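Local coordinates for protein lysozyme C, milk isozyme (Equus caballus, PDB 2EQL) that hydrolyses the beta-1,4 linkages between N-acetylmuramic acid and N-acetylglucosamine in bacterial peptidoglycan and binds one calcium ion, at residues A[7-12]-A[27-32]; A[18-23]-A[97-102]; A[38-43]-A[54-59]; A[50-55]-A[67-72]; A[62-67]-A[74-79]. All coordinates share one frame; numbering follows the deposited sequence.

Interaction 1. Residues A[7-12]-A[27-32]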
# COMPACT_ATOMS: atom_id res chain seq x y z
N GLU A 7 -7.90 4.16 -12.33
CA GLU A 7 -7.08 3.07 -12.93
C GLU A 7 -6.81 1.96 -11.94
O GLU A 7 -6.88 0.76 -12.20
CB GLU A 7 -5.67 3.50 -13.35
CG GLU A 7 -5.28 4.02 -14.70
CD GLU A 7 -3.99 3.34 -15.03
OE1 GLU A 7 -4.04 2.17 -15.40
OE2 GLU A 7 -2.93 3.91 -14.86
N LEU A 8 -6.36 2.47 -10.81
CA LEU A 8 -6.01 1.71 -9.65
C LEU A 8 -7.20 1.08 -8.90
O LEU A 8 -7.06 -0.07 -8.41
CB LEU A 8 -5.23 2.70 -8.87
CG LEU A 8 -5.00 2.64 -7.46
CD1 LEU A 8 -3.72 2.04 -7.05
CD2 LEU A 8 -4.95 4.07 -7.12
N ALA A 9 -8.31 1.83 -8.82
CA ALA A 9 -9.56 1.26 -8.35
C ALA A 9 -9.99 0.06 -9.26
O ALA A 9 -10.26 -1.03 -8.75
CB ALA A 9 -10.62 2.38 -8.35
N HIS A 10 -9.99 0.12 -10.59
CA HIS A 10 -10.18 -0.98 -11.52
C HIS A 10 -9.30 -2.13 -11.05
O HIS A 10 -9.84 -3.17 -10.65
CB HIS A 10 -9.73 -0.55 -12.94
CG HIS A 10 -10.67 -0.92 -14.11
ND1 HIS A 10 -11.93 -1.33 -14.06
CD2 HIS A 10 -10.38 -0.83 -15.48
CE1 HIS A 10 -12.42 -1.50 -15.28
NE2 HIS A 10 -11.47 -1.19 -16.15
N LYS A 11 -7.97 -1.90 -11.00
CA LYS A 11 -6.98 -2.92 -10.64
C LYS A 11 -7.05 -3.55 -9.24
O LYS A 11 -6.79 -4.74 -9.03
CB LYS A 11 -5.57 -2.35 -10.83
CG LYS A 11 -4.70 -3.06 -11.89
CD LYS A 11 -5.22 -2.99 -13.38
CE LYS A 11 -5.38 -1.56 -14.01
NZ LYS A 11 -6.33 -1.52 -15.11
N LEU A 12 -7.45 -2.80 -8.23
CA LEU A 12 -7.49 -3.38 -6.92
C LEU A 12 -8.81 -4.09 -6.81
O LEU A 12 -8.85 -5.18 -6.20
CB LEU A 12 -7.32 -2.25 -5.93
CG LEU A 12 -5.99 -2.30 -5.15
CD1 LEU A 12 -4.81 -2.30 -6.11
CD2 LEU A 12 -5.92 -1.11 -4.18
N ASN A 27 -11.01 3.09 0.74
CA ASN A 27 -10.01 3.14 1.79
C ASN A 27 -8.61 2.87 1.30
O ASN A 27 -7.71 3.69 1.45
CB ASN A 27 -10.42 2.16 2.82
CG ASN A 27 -11.11 2.97 3.88
OD1 ASN A 27 -10.46 3.67 4.64
ND2 ASN A 27 -12.43 2.98 3.96
N TRP A 28 -8.52 1.72 0.63
CA TRP A 28 -7.33 1.18 -0.00
C TRP A 28 -6.77 2.18 -1.01
O TRP A 28 -5.59 2.50 -0.95
CB TRP A 28 -7.69 -0.15 -0.74
CG TRP A 28 -7.93 -1.29 0.22
CD1 TRP A 28 -9.19 -1.74 0.51
CD2 TRP A 28 -6.94 -1.93 0.93
NE1 TRP A 28 -8.99 -2.66 1.43
CE2 TRP A 28 -7.66 -2.81 1.71
CE3 TRP A 28 -5.54 -1.86 1.00
CZ2 TRP A 28 -6.97 -3.63 2.58
CZ3 TRP A 28 -4.87 -2.69 1.87
CH2 TRP A 28 -5.59 -3.57 2.65
N VAL A 29 -7.60 2.68 -1.92
CA VAL A 29 -7.21 3.65 -2.93
C VAL A 29 -6.74 4.92 -2.27
O VAL A 29 -5.73 5.51 -2.69
CB VAL A 29 -8.39 4.00 -3.88
CG1 VAL A 29 -7.89 5.02 -4.95
CG2 VAL A 29 -8.93 2.73 -4.54
N CYS A 30 -7.36 5.33 -1.19
CA CYS A 30 -7.02 6.62 -0.59
C CYS A 30 -5.65 6.55 0.08
O CYS A 30 -4.85 7.50 0.01
CB CYS A 30 -8.11 6.95 0.39
SG CYS A 30 -7.78 8.53 1.15
N MET A 31 -5.39 5.36 0.66
CA MET A 31 -4.12 5.05 1.28
C MET A 31 -3.03 5.15 0.19
O MET A 31 -2.06 5.91 0.35
CB MET A 31 -4.27 3.63 1.88
CG MET A 31 -3.03 3.04 2.53
SD MET A 31 -1.85 2.27 1.38
CE MET A 31 -2.72 0.73 1.49
N ALA A 32 -3.16 4.45 -0.95
CA ALA A 32 -2.24 4.55 -2.06
C ALA A 32 -2.05 5.99 -2.49
O ALA A 32 -0.86 6.34 -2.64
CB ALA A 32 -2.71 3.81 -3.27

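Interaction 2. Residues A[18-23]-A[97-102]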
# COMPACT_ATOMS: atom_id res chain seq x y z
N ASP A 18 -11.62 -4.65 -2.67
CA ASP A 18 -12.91 -4.05 -2.46
C ASP A 18 -13.58 -4.30 -1.13
O ASP A 18 -14.08 -3.29 -0.66
CB ASP A 18 -13.80 -4.50 -3.58
CG ASP A 18 -15.21 -3.98 -3.47
OD1 ASP A 18 -15.38 -2.79 -3.11
OD2 ASP A 18 -16.08 -4.84 -3.75
N GLY A 19 -13.78 -5.45 -0.51
CA GLY A 19 -14.21 -5.32 0.88
C GLY A 19 -13.14 -5.56 1.96
O GLY A 19 -13.45 -5.46 3.16
N PHE A 20 -11.89 -5.83 1.51
CA PHE A 20 -10.78 -6.40 2.24
C PHE A 20 -10.35 -5.76 3.52
O PHE A 20 -10.31 -4.55 3.67
CB PHE A 20 -9.57 -6.47 1.37
CG PHE A 20 -8.76 -7.69 1.72
CD1 PHE A 20 -9.07 -8.86 1.12
CD2 PHE A 20 -7.77 -7.62 2.68
CE1 PHE A 20 -8.38 -9.96 1.48
CE2 PHE A 20 -7.09 -8.73 3.07
CZ PHE A 20 -7.40 -9.90 2.45
N GLY A 21 -10.05 -6.68 4.46
CA GLY A 21 -9.70 -6.35 5.85
C GLY A 21 -10.85 -5.66 6.60
O GLY A 21 -10.64 -5.09 7.67
N GLY A 22 -12.08 -5.79 6.07
CA GLY A 22 -13.23 -5.08 6.52
C GLY A 22 -13.16 -3.61 6.13
O GLY A 22 -13.80 -2.83 6.83
N TYR A 23 -12.42 -3.24 5.06
CA TYR A 23 -12.14 -1.87 4.55
C TYR A 23 -12.63 -1.87 3.12
O TYR A 23 -12.55 -2.87 2.42
CB TYR A 23 -10.62 -1.51 4.51
CG TYR A 23 -10.00 -1.43 5.88
CD1 TYR A 23 -10.26 -0.31 6.64
CD2 TYR A 23 -9.31 -2.48 6.42
CE1 TYR A 23 -9.83 -0.21 7.95
CE2 TYR A 23 -8.87 -2.40 7.72
CZ TYR A 23 -9.14 -1.26 8.47
OH TYR A 23 -8.70 -1.13 9.78
N ARG A 97 -1.87 -9.31 3.86
CA ARG A 97 -1.29 -9.87 5.07
C ARG A 97 -1.08 -8.75 6.06
O ARG A 97 -1.21 -8.96 7.25
CB ARG A 97 0.04 -10.55 4.67
CG ARG A 97 1.03 -11.29 5.57
CD ARG A 97 2.02 -12.34 4.88
NE ARG A 97 1.40 -12.83 3.66
CZ ARG A 97 1.96 -13.51 2.63
NH1 ARG A 97 1.85 -13.16 1.28
NH2 ARG A 97 2.00 -14.86 2.74
N VAL A 98 -0.80 -7.51 5.66
CA VAL A 98 -0.58 -6.43 6.62
C VAL A 98 -1.89 -6.08 7.32
O VAL A 98 -1.90 -6.15 8.55
CB VAL A 98 -0.01 -5.14 5.91
CG1 VAL A 98 0.16 -4.00 6.89
CG2 VAL A 98 1.36 -5.38 5.35
N VAL A 99 -2.99 -5.74 6.62
CA VAL A 99 -4.28 -5.31 7.24
C VAL A 99 -4.84 -6.26 8.30
O VAL A 99 -5.77 -5.90 9.02
CB VAL A 99 -5.57 -5.15 6.33
CG1 VAL A 99 -5.83 -3.69 6.11
CG2 VAL A 99 -5.46 -6.08 5.15
N ARG A 100 -4.34 -7.49 8.23
CA ARG A 100 -4.69 -8.58 9.08
C ARG A 100 -3.93 -8.62 10.39
O ARG A 100 -3.95 -9.61 11.12
CB ARG A 100 -4.49 -9.86 8.29
CG ARG A 100 -5.64 -10.00 7.28
CD ARG A 100 -5.62 -11.41 6.73
NE ARG A 100 -5.32 -11.48 5.31
CZ ARG A 100 -5.77 -12.51 4.59
NH1 ARG A 100 -6.57 -13.39 5.20
NH2 ARG A 100 -5.45 -12.62 3.27
N ASP A 101 -3.16 -7.61 10.67
CA ASP A 101 -2.58 -7.54 11.96
C ASP A 101 -3.54 -6.65 12.79
O ASP A 101 -4.44 -6.00 12.25
CB ASP A 101 -1.09 -6.98 11.81
CG ASP A 101 -0.05 -8.13 11.81
OD1 ASP A 101 -0.24 -9.08 12.58
OD2 ASP A 101 0.94 -8.15 11.07
N PRO A 102 -3.43 -6.65 14.12
CA PRO A 102 -4.16 -5.73 15.00
C PRO A 102 -4.13 -4.24 14.66
O PRO A 102 -5.10 -3.56 14.96
CB PRO A 102 -3.60 -5.96 16.37
CG PRO A 102 -3.21 -7.40 16.32
CD PRO A 102 -2.67 -7.61 14.90

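Interaction 3. Residues A[38-43]-A[54-59]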
# COMPACT_ATOMS: atom_id res chain seq x y z
N PHE A 38 0.16 7.06 -5.87
CA PHE A 38 -0.24 6.07 -6.86
C PHE A 38 0.96 5.71 -7.74
O PHE A 38 0.84 5.37 -8.92
CB PHE A 38 -1.36 6.61 -7.78
CG PHE A 38 -2.67 7.14 -7.19
CD1 PHE A 38 -3.24 6.58 -6.08
CD2 PHE A 38 -3.33 8.17 -7.83
CE1 PHE A 38 -4.47 7.00 -5.61
CE2 PHE A 38 -4.55 8.57 -7.34
CZ PHE A 38 -5.14 8.00 -6.24
N ASN A 39 2.18 5.77 -7.23
CA ASN A 39 3.30 5.53 -8.07
C ASN A 39 3.97 4.36 -7.45
O ASN A 39 4.16 4.33 -6.24
CB ASN A 39 4.24 6.71 -8.08
CG ASN A 39 5.58 6.58 -8.85
OD1 ASN A 39 5.96 5.60 -9.53
ND2 ASN A 39 6.34 7.65 -8.67
N THR A 40 4.34 3.44 -8.34
CA THR A 40 5.03 2.22 -7.97
C THR A 40 6.54 2.41 -7.77
O THR A 40 7.24 1.55 -7.26
CB THR A 40 4.64 1.17 -9.08
OG1 THR A 40 5.04 1.69 -10.33
CG2 THR A 40 3.11 0.97 -9.18
N ARG A 41 7.08 3.57 -8.07
CA ARG A 41 8.46 3.87 -7.75
C ARG A 41 8.52 4.69 -6.47
O ARG A 41 9.50 5.40 -6.24
CB ARG A 41 9.13 4.68 -8.87
CG ARG A 41 9.82 3.84 -9.91
CD ARG A 41 9.21 4.05 -11.27
NE ARG A 41 9.16 2.70 -11.79
CZ ARG A 41 9.28 2.38 -13.08
NH1 ARG A 41 9.36 3.28 -14.08
NH2 ARG A 41 9.28 1.08 -13.34
N ALA A 42 7.54 4.76 -5.60
CA ALA A 42 7.74 5.57 -4.44
C ALA A 42 8.76 4.88 -3.56
O ALA A 42 8.56 3.69 -3.34
CB ALA A 42 6.45 5.72 -3.70
N PHE A 43 9.86 5.44 -3.08
CA PHE A 43 10.74 4.80 -2.11
C PHE A 43 11.10 5.83 -1.08
O PHE A 43 11.34 6.99 -1.43
CB PHE A 43 12.02 4.28 -2.75
CG PHE A 43 11.57 3.18 -3.68
CD1 PHE A 43 11.14 1.96 -3.19
CD2 PHE A 43 11.42 3.45 -5.05
CE1 PHE A 43 10.56 1.03 -4.05
CE2 PHE A 43 10.83 2.51 -5.89
CZ PHE A 43 10.39 1.30 -5.39
N TYR A 54 8.88 0.76 0.61
CA TYR A 54 8.79 0.44 -0.82
C TYR A 54 7.42 0.54 -1.54
O TYR A 54 6.40 -0.04 -1.09
CB TYR A 54 9.29 -0.98 -1.10
CG TYR A 54 10.78 -1.23 -0.97
CD1 TYR A 54 11.34 -1.27 0.29
CD2 TYR A 54 11.57 -1.33 -2.12
CE1 TYR A 54 12.72 -1.40 0.40
CE2 TYR A 54 12.94 -1.45 -2.02
CZ TYR A 54 13.50 -1.48 -0.75
OH TYR A 54 14.85 -1.59 -0.57
N GLY A 55 7.38 1.30 -2.66
CA GLY A 55 6.30 1.19 -3.64
C GLY A 55 4.97 1.89 -3.41
O GLY A 55 4.76 2.71 -2.52
N LEU A 56 4.05 1.54 -4.27
CA LEU A 56 2.69 1.99 -4.21
C LEU A 56 2.04 1.99 -2.81
O LEU A 56 1.25 2.87 -2.46
CB LEU A 56 1.89 1.09 -5.17
CG LEU A 56 0.37 1.14 -5.19
CD1 LEU A 56 -0.05 2.13 -6.24
CD2 LEU A 56 -0.19 -0.25 -5.44
N PHE A 57 2.26 0.97 -2.00
CA PHE A 57 1.72 0.97 -0.66
C PHE A 57 2.79 1.38 0.32
O PHE A 57 2.40 1.49 1.43
CB PHE A 57 1.23 -0.42 -0.25
CG PHE A 57 0.13 -1.05 -1.11
CD1 PHE A 57 -1.09 -0.43 -1.22
CD2 PHE A 57 0.39 -2.24 -1.77
CE1 PHE A 57 -2.05 -1.02 -2.02
CE2 PHE A 57 -0.57 -2.82 -2.57
CZ PHE A 57 -1.79 -2.20 -2.69
N GLN A 58 4.08 1.62 0.05
CA GLN A 58 5.13 1.97 1.01
C GLN A 58 5.28 0.95 2.15
O GLN A 58 5.24 1.22 3.36
CB GLN A 58 4.88 3.39 1.54
CG GLN A 58 5.07 4.61 0.57
CD GLN A 58 6.50 4.87 0.06
OE1 GLN A 58 7.36 5.49 0.70
NE2 GLN A 58 6.83 4.38 -1.12
N LEU A 59 5.57 -0.30 1.75
CA LEU A 59 5.73 -1.45 2.63
C LEU A 59 7.13 -1.39 3.14
O LEU A 59 8.11 -1.33 2.38
CB LEU A 59 5.54 -2.73 1.86
CG LEU A 59 4.20 -3.49 1.82
CD1 LEU A 59 3.02 -2.63 2.36
CD2 LEU A 59 3.94 -3.91 0.37

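Interaction 4. Residues A[50-55]-A[67-72]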
# COMPACT_ATOMS: atom_id res chain seq x y z
N GLY A 50 18.56 1.19 9.47
CA GLY A 50 18.38 1.09 7.98
C GLY A 50 16.96 0.95 7.32
O GLY A 50 16.80 0.43 6.19
N SER A 51 15.88 1.41 7.98
CA SER A 51 14.56 1.35 7.45
C SER A 51 14.37 2.06 6.09
O SER A 51 15.03 3.07 5.76
CB SER A 51 13.68 1.97 8.49
OG SER A 51 12.46 1.27 8.60
N SER A 52 13.46 1.48 5.29
CA SER A 52 13.00 2.08 4.08
C SER A 52 11.72 1.44 3.64
O SER A 52 11.48 0.26 3.87
CB SER A 52 14.05 1.97 2.98
OG SER A 52 14.67 0.71 2.95
N ASP A 53 10.86 2.32 3.10
CA ASP A 53 9.53 2.04 2.56
C ASP A 53 9.48 1.82 1.09
O ASP A 53 9.95 2.68 0.38
CB ASP A 53 8.61 3.18 2.85
CG ASP A 53 8.42 3.47 4.32
OD1 ASP A 53 8.73 2.61 5.17
OD2 ASP A 53 7.93 4.56 4.61
N TYR A 54 8.88 0.76 0.61
CA TYR A 54 8.79 0.44 -0.82
C TYR A 54 7.42 0.54 -1.54
O TYR A 54 6.40 -0.04 -1.09
CB TYR A 54 9.29 -0.98 -1.10
CG TYR A 54 10.78 -1.23 -0.97
CD1 TYR A 54 11.34 -1.27 0.29
CD2 TYR A 54 11.57 -1.33 -2.12
CE1 TYR A 54 12.72 -1.40 0.40
CE2 TYR A 54 12.94 -1.45 -2.02
CZ TYR A 54 13.50 -1.48 -0.75
OH TYR A 54 14.85 -1.59 -0.57
N GLY A 55 7.38 1.30 -2.66
CA GLY A 55 6.30 1.19 -3.64
C GLY A 55 4.97 1.89 -3.41
O GLY A 55 4.76 2.71 -2.52
N ASP A 67 15.47 -7.26 1.79
CA ASP A 67 16.39 -6.48 0.97
C ASP A 67 17.75 -6.62 1.68
O ASP A 67 17.77 -7.31 2.68
CB ASP A 67 15.95 -4.97 0.88
CG ASP A 67 15.90 -4.00 2.07
OD1 ASP A 67 16.50 -4.18 3.14
OD2 ASP A 67 15.24 -2.98 1.91
N ASN A 68 18.88 -6.01 1.27
CA ASN A 68 20.15 -6.14 1.95
C ASN A 68 20.27 -5.38 3.26
O ASN A 68 21.22 -5.73 3.99
CB ASN A 68 21.35 -5.66 1.12
CG ASN A 68 22.08 -6.74 0.34
OD1 ASN A 68 21.67 -6.97 -0.79
ND2 ASN A 68 23.11 -7.50 0.76
N LYS A 69 19.49 -4.34 3.63
CA LYS A 69 19.87 -3.67 4.86
C LYS A 69 19.24 -4.12 6.18
O LYS A 69 18.03 -4.37 6.29
CB LYS A 69 19.69 -2.16 4.69
CG LYS A 69 18.77 -1.50 3.68
CD LYS A 69 19.45 -0.93 2.42
CE LYS A 69 18.72 0.37 2.07
NZ LYS A 69 19.19 1.06 0.87
N ARG A 70 20.13 -4.27 7.19
CA ARG A 70 19.84 -4.70 8.58
C ARG A 70 18.38 -4.99 9.01
O ARG A 70 17.97 -6.10 9.47
CB ARG A 70 20.49 -3.62 9.54
CG ARG A 70 20.05 -3.35 11.01
CD ARG A 70 19.74 -4.59 11.94
NE ARG A 70 20.58 -5.77 11.76
CZ ARG A 70 21.81 -5.87 12.32
NH1 ARG A 70 22.28 -4.93 13.17
NH2 ARG A 70 22.56 -6.95 12.06
N SER A 71 17.70 -3.83 8.89
CA SER A 71 16.32 -3.71 9.22
C SER A 71 15.72 -3.99 7.85
O SER A 71 15.83 -3.14 6.97
CB SER A 71 16.14 -2.30 9.75
OG SER A 71 16.15 -2.26 11.17
N SER A 72 15.41 -5.28 7.71
CA SER A 72 14.75 -6.09 6.66
C SER A 72 14.08 -7.24 7.46
O SER A 72 14.40 -7.42 8.67
CB SER A 72 15.79 -6.64 5.68
OG SER A 72 17.15 -6.85 6.13

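Interaction 5. Residues A[62-67]-A[74-79]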
# COMPACT_ATOMS: atom_id res chain seq x y z
N LYS A 62 11.73 -3.39 7.50
CA LYS A 62 11.91 -4.12 8.76
C LYS A 62 11.04 -5.33 8.99
O LYS A 62 11.51 -6.28 9.59
CB LYS A 62 11.69 -3.26 9.99
CG LYS A 62 12.71 -2.16 9.93
CD LYS A 62 12.51 -1.05 10.94
CE LYS A 62 11.08 -0.54 11.16
NZ LYS A 62 11.25 0.88 11.38
N TRP A 63 9.80 -5.37 8.55
CA TRP A 63 8.98 -6.53 8.83
C TRP A 63 8.54 -7.33 7.59
O TRP A 63 8.50 -8.55 7.54
CB TRP A 63 7.81 -5.93 9.67
CG TRP A 63 6.78 -6.86 10.33
CD1 TRP A 63 6.24 -7.97 9.70
CD2 TRP A 63 6.27 -6.70 11.60
NE1 TRP A 63 5.41 -8.50 10.55
CE2 TRP A 63 5.40 -7.78 11.70
CE3 TRP A 63 6.41 -5.85 12.67
CZ2 TRP A 63 4.66 -7.98 12.87
CZ3 TRP A 63 5.68 -6.06 13.83
CH2 TRP A 63 4.81 -7.12 13.93
N TRP A 64 8.28 -6.64 6.51
CA TRP A 64 7.52 -7.18 5.41
C TRP A 64 8.24 -7.64 4.17
O TRP A 64 7.66 -8.37 3.36
CB TRP A 64 6.48 -6.15 5.02
CG TRP A 64 5.60 -5.75 6.21
CD1 TRP A 64 5.65 -4.49 6.74
CD2 TRP A 64 4.71 -6.59 6.85
NE1 TRP A 64 4.79 -4.55 7.71
CE2 TRP A 64 4.21 -5.75 7.82
CE3 TRP A 64 4.29 -7.92 6.71
CZ2 TRP A 64 3.26 -6.21 8.70
CZ3 TRP A 64 3.34 -8.37 7.60
CH2 TRP A 64 2.83 -7.52 8.58
N CYS A 65 9.47 -7.22 3.97
CA CYS A 65 10.22 -7.70 2.85
C CYS A 65 11.71 -7.69 3.19
O CYS A 65 12.18 -7.11 4.17
CB CYS A 65 9.88 -6.82 1.60
SG CYS A 65 10.42 -5.08 1.62
N LYS A 66 12.34 -8.54 2.43
CA LYS A 66 13.74 -8.80 2.44
C LYS A 66 14.50 -8.05 1.38
O LYS A 66 14.24 -8.18 0.19
CB LYS A 66 13.91 -10.24 2.23
CG LYS A 66 15.06 -10.78 3.05
CD LYS A 66 16.33 -11.03 2.26
CE LYS A 66 15.99 -12.16 1.32
NZ LYS A 66 17.19 -12.87 0.97
N ASP A 67 15.47 -7.26 1.79
CA ASP A 67 16.39 -6.48 0.97
C ASP A 67 17.75 -6.62 1.68
O ASP A 67 17.77 -7.31 2.68
CB ASP A 67 15.95 -4.97 0.88
CG ASP A 67 15.90 -4.00 2.07
OD1 ASP A 67 16.50 -4.18 3.14
OD2 ASP A 67 15.24 -2.98 1.91
N ASN A 74 11.04 -10.89 6.54
CA ASN A 74 10.32 -11.22 5.32
C ASN A 74 8.94 -11.85 5.43
O ASN A 74 8.71 -12.91 4.85
CB ASN A 74 11.16 -12.09 4.42
CG ASN A 74 10.78 -11.84 2.96
OD1 ASN A 74 9.74 -11.26 2.65
ND2 ASN A 74 11.50 -12.27 1.93
N ALA A 75 7.91 -11.22 6.03
CA ALA A 75 6.64 -11.93 6.22
C ALA A 75 5.81 -12.23 4.99
O ALA A 75 5.04 -13.19 4.86
CB ALA A 75 5.74 -11.20 7.23
N CYS A 76 6.11 -11.36 4.05
CA CYS A 76 5.47 -11.43 2.81
C CYS A 76 6.16 -12.38 1.87
O CYS A 76 5.60 -12.71 0.83
CB CYS A 76 5.43 -10.05 2.27
SG CYS A 76 3.99 -9.23 3.00
N ASN A 77 7.37 -12.81 2.24
CA ASN A 77 8.29 -13.62 1.43
C ASN A 77 8.80 -12.98 0.17
O ASN A 77 9.24 -13.67 -0.75
CB ASN A 77 7.72 -14.93 0.97
CG ASN A 77 7.52 -15.86 2.11
OD1 ASN A 77 6.76 -16.82 1.93
ND2 ASN A 77 8.16 -15.66 3.26
N ILE A 78 8.81 -11.67 0.06
CA ILE A 78 9.25 -11.11 -1.19
C ILE A 78 10.58 -10.44 -1.00
O ILE A 78 10.96 -10.19 0.14
CB ILE A 78 8.16 -10.13 -1.76
CG1 ILE A 78 7.65 -9.18 -0.76
CG2 ILE A 78 6.99 -10.98 -2.30
CD1 ILE A 78 6.47 -8.40 -1.30
N MET A 79 11.34 -10.25 -2.07
CA MET A 79 12.52 -9.40 -2.03
C MET A 79 11.89 -8.04 -2.18
O MET A 79 11.10 -7.83 -3.09
CB MET A 79 13.47 -9.49 -3.22
CG MET A 79 14.30 -10.74 -3.30
SD MET A 79 15.08 -10.93 -1.71
CE MET A 79 16.69 -10.34 -2.03

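Interaction 1. Residues A[7-12]-A[27-32]
L8 and V29 meet methyl to methyl, L8 CD2 lying 3.8 Å from V29 CG1, and the two side chains run antiparallel alongside one another. V29 uses both branches: CG1, swung opposite the main-chain nitrogen (chi1 -179°), serves L8, while CG2 rests on the next residue, 4.2 Å from A9 CB. The other branch of L8 goes to the next turn of the partner helix, with CD1 4.3 Å from A32 CB. L12 closes the row by setting CD2 4.0 Å from W28 CB, the two side chains standing crosswise; the indole itself leads away from this helix. These contacts belong to the packing of helix 5-13 against helix 25-36 in the alpha domain of the C-type lysozyme fold. The axes of the two segments approach to 10.0 Å and run at 130°, with A9 opposite V29 where the CA atoms come closest. Polar bonding across the pair is absent: each helix satisfies its backbone internally, as in L12 N to L8 O at 2.8 Å and A32 N to W28 O at 3.1 Å. Beyond the two segments, W28 NE1 bonds F20 O, and L12 also touches I92 of helix 89-98.

Interaction 2. Residues A[18-23]-A[97-102]
F20 and R100 stand crosswise, the plane of the phenyl ring turned 74° from that of the guanidinium. The ring presents its edge: F20 CZ lies over one face of the guanidinium, 3.4 Å from R100 NH2, which in turn sits near the plane of the ring. Because the nitrogen approaches at the edge and not over the pi face, the geometry does not support a cation-pi reading. The bend of the R100 chain at chi3 (-115°) helps set the group across the ring, and R100 NE is held by K96 O.

V99 fits between two aromatic side chains, one methyl to each. Its CG2 meets the F20 ring at the edge, 3.7 Å from F20 CD2, whereas CG1 is 3.7 Å from Y23 CE2, the Y23 and V99 side chains running antiparallel. G21 brings its backbone nearest V99, the CA atoms being 5.7 Å apart. Its positive phi of 63° belongs to the bend in which Y23 N bonds F20 O at 2.8 Å.

The contact thus joins the loop between helices 5-13 and 25-36 to the type I turn V98-D101 that follows on from helix 89-98, within the alpha domain. W28 of helix 25-36 touches both V99 and Y23. With no hydrogen bond across the segments, their association here rests on apolar packing and on the approach of the F20 edge, at CZ, to a face of the R100 guanidinium.

Interaction 3. Residues A[38-43]-A[54-59]
F43 and Y54 bring their rings together at an oblique angle, planes at 72° and centroids 5.3 Å apart. Y54 CG lies in plane at the edge of the F43 ring, and L59 O does the same at the Y54 ring. One face of the F57 ring carries L56 CD2, 3.7 Å above it and offset toward the rim. The F43 ring leans over the partner strand, CE1 reaching 3.5 Å from G55 N.

F43 and Y54 form an antiparallel non-hydrogen-bonded pair in the three-stranded sheet of the lysozyme beta domain, and Q58 and L59 both face Y54 in a G1 beta bulge. Beside that pair, G55 N donates to A42 O at 2.8 Å. The Q58 amide reaches the same carbonyl by a weak bond (126° at the hydrogen); its firmer bond, nearly straight at 173°, runs from NE2 to G55 O at 3.0 Å. G55 O also accepts from Q58 N, so two donors of one residue hold it. The chain of Q58, bent at chi2, lies beside the predicted catalytic residues E35 and D53. Toward the helices, L56 CD1 packs 4.0 Å from F38 CA and touches L8.

Interaction 4. Residues A[50-55]-A[67-72]
Strand 52-54 of the beta domain and the long loop after strand 65-66 are joined by a hydrogen bond from Y54 to D67, the one such bond across the two segments. Y54 OH donates to D67 OD2 at 2.9 Å, arriving on the anti side and 26° out of the carboxylate plane. Ring and carboxylate planes are 57° apart, and OD2 sits at the ring edge, 3.3 Å from Y54 CE1. N61 ND2 gives OD2 a second hydrogen bond.

The other oxygen turns back into its own loop: D67 OD1 accepts K69 N at 3.0 Å, an Asx turn in which the donor comes from above the carboxylate plane. The side chain reaches both partners with CG set over the main chain, flanked by N and C (chi1 64°). One carboxylate therefore braces the start of the loop and pins it to the strand that carries D53, a predicted active-site residue.

Farther along, contacts are looser. K69, bent at chi2 and chi3, runs past G50 with CG 3.7 Å from G50 O, and its CE comes 4.2 Å from S52 OG. S71 CB lies 4.1 Å from S51 N, close to where G50 and S71 have the nearest CA atoms of the two segments, 5.4 Å apart.

Interaction 5. Residues A[62-67]-A[74-79]
W64 and A75 form the apolar centre, A75 CB lying 3.6 Å from W64 CE3 in an oblique approach. C76 SG adds a sulfur-aromatic contact, 5.2 Å from the centroid of the six-membered ring and 65° off its normal. W63 CD1 sits over the centre of the W64 ring, while A75 CB meets the W63 edge. The contact brings the weakly bonded helical turn 61-64 and the short, likewise weakly bonded strand 65-66 of the beta domain against the 74-79 segment, where two disulfides, C65-C80 and C76-C94, fasten both sides; the latter reaches helix 89-98. C65 CB packs 4.0 Å from I78 CG1.

Outward, backbone bonds take over. A75 N donates to W63 O at 3.1 Å, 162° at the hydrogen; C76 N to W64 O is weak. K66 N to I78 O has an angle of 169°. K66 and M79, bridged in parallel, extend together, with K66 CE 3.4 Å from M79 SD.

How the interactions relate
From the N terminus, interaction 1 closes the loop between helices 5-13 and 25-36. Interaction 2 begins within that loop, at 18-23, and reaches forward to 97-102, so the two cross; they touch where W28 meets F20, Y23 and V99. The span of interaction 2 encloses the other three. Interaction 3 closes the 38-59 loop and meets interaction 1 through L8 with F38 and L56, joining helices to sheet. Interaction 4 opens at residue 50, overlaps interaction 3 at 54-55, and crosses interaction 5, with which it shares D67. Interaction 5 in turn touches interaction 2, W64 lying against V98 and D101, linking the beta domain to helix 89-98.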